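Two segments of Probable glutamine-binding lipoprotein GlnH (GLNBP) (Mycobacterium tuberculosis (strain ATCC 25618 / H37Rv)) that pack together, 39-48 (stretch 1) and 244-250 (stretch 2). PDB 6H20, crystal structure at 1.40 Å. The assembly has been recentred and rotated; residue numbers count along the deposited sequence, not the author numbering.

Stretch 1, residues 39-48: EADAAVADIR
Stretch 2 244-250: TGLVRFV

Two segments far apart in one chain pack mainly through apolar side chains, burying 283 Å² in total. No hydrogen bond crosses between them.

Stretch 2 is helical throughout, with phi/psi near -60/-45. Stretch 1 enters already helical at Glu-39; Val-44 (phi/psi -116/18) is not helical, and the helix resumes at Ala-45. Val-44 is the N-cap of this second helix, and Val-44 O accepts from Arg-48 N at 2.9 Å. Across the break, Arg-48 NH1 donates to Asp-41 O at 2.9 Å.

The register runs in opposite order along the two stretches. Ala-40 CA lies 5.8 Å from Phe-249 CA, and Ala-43 CA lies 5.2 Å from Gly-245 CA. Both residues at this second approach are small. Ala-43 points its CB toward stretch 2, where Ala-43 CB sits 3.9 Å from Gly-245 O. Gly-245 leaves the hollow for this methyl; an ideal CB on Gly-245 would come within a tight 3.3 Å of Ala-43 CB.

Phe-249 is the largest bump and has the most area covered. Its chi1 is t (-172°) and chi2 is -82°. Val-44, with chi1 m (-64°), lays CG1 over one ring face. This CH-pi contact measures 3.7 Å from Val-44 CG1 to the Phe-249 ring centroid, 18° off the normal; Val-44 CG1 to Phe-249 CG is 3.6 Å. At the ring edge, Ala-40 O lies 3.3 Å from Phe-249 CD2. Ala-40 CB, directed sideways, is 3.8 Å from Phe-249 CD2.

Leu-246 (chi1 t, chi2 p) starts sideways, but its end comes nearer. Leu-246 CD1 is 4.0 Å from Val-44 CG1 and 4.1 Å from Ile-47 CD1. Ile-47 (chi1 m, chi2 t) points toward stretch 2 and extends the apolar patch. Val-44, Ile-47, Leu-246 and Phe-249 are all buried, which suits their hydrocarbon side chains.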

ATOM      1  N   GLU A  39      -2.668   5.786  29.080  1.00 23.30           N
ATOM      2  CA  GLU A  39      -3.230   6.631  28.025  1.00 20.10           C
ATOM      3  C   GLU A  39      -3.465   5.827  26.749  1.00 21.23           C
ATOM      4  O   GLU A  39      -4.519   5.940  26.107  1.00 24.46           O
ATOM      5  CB  GLU A  39      -2.275   7.801  27.723  1.00 22.42           C
ATOM      6  CG  GLU A  39      -2.276   8.955  28.738  1.00 25.01           C
ATOM      7  CD  GLU A  39      -1.043   9.866  28.633  1.00 27.83           C
ATOM      8  OE1 GLU A  39      -0.004   9.457  28.069  1.00 22.17           O
ATOM      9  OE2 GLU A  39      -1.089  11.006  29.164  1.00 33.23           O
ATOM     10  N   ALA A  40      -2.479   5.014  26.359  1.00 18.57           N
ATOM     11  CA  ALA A  40      -2.609   4.225  25.137  1.00 20.45           C
ATOM     12  C   ALA A  40      -3.735   3.211  25.261  1.00 19.94           C
ATOM     13  O   ALA A  40      -4.569   3.073  24.354  1.00 20.33           O
ATOM     14  CB  ALA A  40      -1.277   3.541  24.831  1.00 17.09           C
ATOM     15  N   ASP A  41      -3.806   2.519  26.401  1.00 23.88           N
ATOM     16  CA  ASP A  41      -4.860   1.524  26.569  1.00 26.60           C
ATOM     17  C   ASP A  41      -6.238   2.168  26.538  1.00 25.99           C
ATOM     18  O   ASP A  41      -7.194   1.581  26.012  1.00 25.47           O
ATOM     19  CB  ASP A  41      -4.652   0.736  27.858  1.00 29.01           C
ATOM     20  CG  ASP A  41      -3.498  -0.233  27.760  1.00 30.43           C
ATOM     21  OD1 ASP A  41      -3.206  -0.721  26.640  1.00 35.81           O
ATOM     22  OD2 ASP A  41      -2.881  -0.511  28.811  1.00 35.08           O
ATOM     23  N   ALA A  42      -6.364   3.384  27.074  1.00 25.35           N
ATOM     24  CA  ALA A  42      -7.666   4.046  27.043  1.00 25.13           C
ATOM     25  C   ALA A  42      -8.080   4.383  25.615  1.00 28.41           C
ATOM     26  O   ALA A  42      -9.272   4.345  25.279  1.00 28.78           O
ATOM     27  CB  ALA A  42      -7.643   5.305  27.914  1.00 24.30           C
ATOM     28  N   ALA A  43      -7.107   4.699  24.758  1.00 23.69           N
ATOM     29  CA  ALA A  43      -7.409   5.116  23.390  1.00 23.68           C
ATOM     30  C   ALA A  43      -7.929   3.981  22.522  1.00 25.75           C
ATOM     31  O   ALA A  43      -8.513   4.248  21.461  1.00 27.07           O
ATOM     32  CB  ALA A  43      -6.161   5.722  22.748  1.00 23.74           C
ATOM     33  N   VAL A  44      -7.719   2.732  22.928  1.00 22.09           N
ATOM     34  CA  VAL A  44      -8.191   1.578  22.168  1.00 21.07           C
ATOM     35  C   VAL A  44      -9.225   0.764  22.940  1.00 26.94           C
ATOM     36  O   VAL A  44      -9.484  -0.389  22.589  1.00 24.65           O
ATOM     37  CB  VAL A  44      -7.034   0.705  21.659  1.00 22.11           C
ATOM     38  CG1 VAL A  44      -6.199   1.481  20.681  1.00 21.42           C
ATOM     39  CG2 VAL A  44      -6.186   0.196  22.817  1.00 21.99           C
ATOM     40  N   ALA A  45      -9.839   1.358  23.971  1.00 23.42           N
ATOM     41  CA  ALA A  45     -10.755   0.603  24.824  1.00 22.44           C
ATOM     42  C   ALA A  45     -11.959   0.100  24.044  1.00 27.09           C
ATOM     43  O   ALA A  45     -12.483  -0.984  24.324  1.00 31.49           O
ATOM     44  CB  ALA A  45     -11.204   1.458  26.014  1.00 25.87           C
ATOM     45  N   ASP A  46     -12.415   0.878  23.060  1.00 27.53           N
ATOM     46  CA  ASP A  46     -13.560   0.453  22.263  1.00 29.19           C
ATOM     47  C   ASP A  46     -13.204  -0.736  21.384  1.00 28.85           C
ATOM     48  O   ASP A  46     -14.014  -1.660  21.217  1.00 33.31           O
ATOM     49  CB  ASP A  46     -14.077   1.619  21.422  1.00 33.05           C
ATOM     50  CG  ASP A  46     -14.751   2.688  22.264  1.00 43.06           C
ATOM     51  OD1 ASP A  46     -15.107   2.399  23.430  1.00 46.25           O
ATOM     52  OD2 ASP A  46     -14.936   3.816  21.757  1.00 47.70           O
ATOM     53  N   ILE A  47     -12.001  -0.730  20.809  1.00 24.77           N
ATOM     54  CA  ILE A  47     -11.547  -1.871  20.022  1.00 24.72           C
ATOM     55  C   ILE A  47     -11.439  -3.101  20.908  1.00 27.36           C
ATOM     56  O   ILE A  47     -11.924  -4.186  20.566  1.00 28.27           O
ATOM     57  CB  ILE A  47     -10.208  -1.547  19.338  1.00 24.77           C
ATOM     58  CG1 ILE A  47     -10.408  -0.481  18.256  1.00 25.21           C
ATOM     59  CG2 ILE A  47      -9.592  -2.810  18.753  1.00 24.15           C
ATOM     60  CD1 ILE A  47      -9.111   0.145  17.762  1.00 25.06           C
ATOM     61  N   ARG A  48     -10.815  -2.937  22.075  1.00 28.21           N
ATOM     62  CA  ARG A  48     -10.653  -4.052  22.998  1.00 31.28           C
ATOM     63  C   ARG A  48     -12.001  -4.640  23.393  1.00 29.89           C
ATOM     64  O   ARG A  48     -12.156  -5.866  23.459  1.00 37.71           O
ATOM     65  CB  ARG A  48      -9.887  -3.571  24.232  1.00 30.03           C
ATOM     66  CG  ARG A  48      -9.015  -4.628  24.875  1.00 35.49           C
ATOM     67  CD  ARG A  48      -8.099  -4.010  25.916  1.00 31.29           C
ATOM     68  NE  ARG A  48      -8.816  -3.087  26.795  1.00 38.98           N
ATOM     69  CZ  ARG A  48      -8.551  -1.785  26.894  1.00 34.98           C
ATOM     70  NH1 ARG A  48      -7.585  -1.240  26.162  1.00 26.54           N
ATOM     71  NH2 ARG A  48      -9.260  -1.025  27.724  1.00 38.98           N
ATOM     72  N   THR A 244      -7.781  10.575  16.480  1.00 22.87           N
ATOM     73  CA  THR A 244      -6.387  10.923  16.745  1.00 22.73           C
ATOM     74  C   THR A 244      -5.763  10.017  17.792  1.00 18.55           C
ATOM     75  O   THR A 244      -4.554   9.759  17.736  1.00 19.01           O
ATOM     76  CB  THR A 244      -6.242  12.390  17.148  1.00 27.10           C
ATOM     77  OG1 THR A 244      -7.062  12.657  18.292  1.00 28.03           O
ATOM     78  CG2 THR A 244      -6.631  13.300  15.988  1.00 25.52           C
ATOM     79  N   GLY A 245      -6.559   9.508  18.735  1.00 20.05           N
ATOM     80  CA  GLY A 245      -6.019   8.577  19.716  1.00 18.19           C
ATOM     81  C   GLY A 245      -5.470   7.318  19.075  1.00 17.95           C
ATOM     82  O   GLY A 245      -4.418   6.812  19.466  1.00 19.57           O
ATOM     83  N   LEU A 246      -6.182   6.786  18.086  1.00 17.42           N
ATOM     84  CA  LEU A 246      -5.695   5.596  17.399  1.00 16.16           C
ATOM     85  C   LEU A 246      -4.447   5.893  16.579  1.00 16.61           C
ATOM     86  O   LEU A 246      -3.578   5.026  16.456  1.00 17.16           O
ATOM     87  CB  LEU A 246      -6.810   5.035  16.517  1.00 16.88           C
ATOM     88  CG  LEU A 246      -6.547   3.693  15.841  1.00 16.15           C
ATOM     89  CD1 LEU A 246      -6.049   2.656  16.815  1.00 19.32           C
ATOM     90  CD2 LEU A 246      -7.830   3.211  15.158  1.00 18.28           C
ATOM     91  N   VAL A 247      -4.332   7.100  16.021  1.00 18.06           N
ATOM     92  CA  VAL A 247      -3.090   7.490  15.350  1.00 16.21           C
ATOM     93  C   VAL A 247      -1.915   7.405  16.318  1.00 15.73           C
ATOM     94  O   VAL A 247      -0.875   6.803  16.012  1.00 17.05           O
ATOM     95  CB  VAL A 247      -3.214   8.902  14.748  1.00 19.87           C
ATOM     96  CG1 VAL A 247      -1.877   9.327  14.125  1.00 19.02           C
ATOM     97  CG2 VAL A 247      -4.346   8.955  13.734  1.00 20.29           C
ATOM     98  N   ARG A 248      -2.055   8.032  17.497  1.00 18.54           N
ATOM     99  CA  ARG A 248      -0.978   7.973  18.481  1.00 16.07           C
ATOM    100  C   ARG A 248      -0.688   6.539  18.897  1.00 16.84           C
ATOM    101  O   ARG A 248       0.477   6.160  19.044  1.00 18.43           O
ATOM    102  CB  ARG A 248      -1.305   8.839  19.700  1.00 16.64           C
ATOM    103  CG  ARG A 248      -1.534  10.291  19.357  1.00 16.66           C
ATOM    104  CD  ARG A 248      -1.722  11.101  20.635  1.00 20.82           C
ATOM    105  NE  ARG A 248      -2.130  12.477  20.364  1.00 20.14           N
ATOM    106  CZ  ARG A 248      -1.284  13.461  20.068  1.00 25.00           C
ATOM    107  NH1 ARG A 248       0.021  13.220  19.998  1.00 24.55           N
ATOM    108  NH2 ARG A 248      -1.745  14.686  19.833  1.00 27.50           N
ATOM    109  N   PHE A 249      -1.733   5.725  19.087  1.00 17.46           N
ATOM    110  CA  PHE A 249      -1.530   4.335  19.481  1.00 17.41           C
ATOM    111  C   PHE A 249      -0.727   3.580  18.427  1.00 15.74           C
ATOM    112  O   PHE A 249       0.271   2.918  18.749  1.00 16.86           O
ATOM    113  CB  PHE A 249      -2.877   3.635  19.730  1.00 20.12           C
ATOM    114  CG  PHE A 249      -2.730   2.263  20.324  1.00 16.36           C
ATOM    115  CD1 PHE A 249      -2.442   1.158  19.513  1.00 16.33           C
ATOM    116  CD2 PHE A 249      -2.826   2.083  21.700  1.00 17.88           C
ATOM    117  CE1 PHE A 249      -2.274  -0.099  20.069  1.00 16.84           C
ATOM    118  CE2 PHE A 249      -2.661   0.838  22.259  1.00 16.49           C
ATOM    119  CZ  PHE A 249      -2.380  -0.256  21.448  1.00 17.33           C
ATOM    120  N   VAL A 250      -1.158   3.654  17.162  1.00 15.77           N
ATOM    121  CA  VAL A 250      -0.441   2.955  16.092  1.00 16.08           C
ATOM    122  C   VAL A 250       0.985   3.471  15.972  1.00 16.48           C
ATOM    123  O   VAL A 250       1.923   2.700  15.740  1.00 15.59           O
ATOM    124  CB  VAL A 250      -1.213   3.078  14.764  1.00 15.97           C
ATOM    125  CG1 VAL A 250      -0.397   2.505  13.614  1.00 16.72           C
ATOM    126  CG2 VAL A 250      -2.561   2.349  14.869  1.00 17.80           C
TER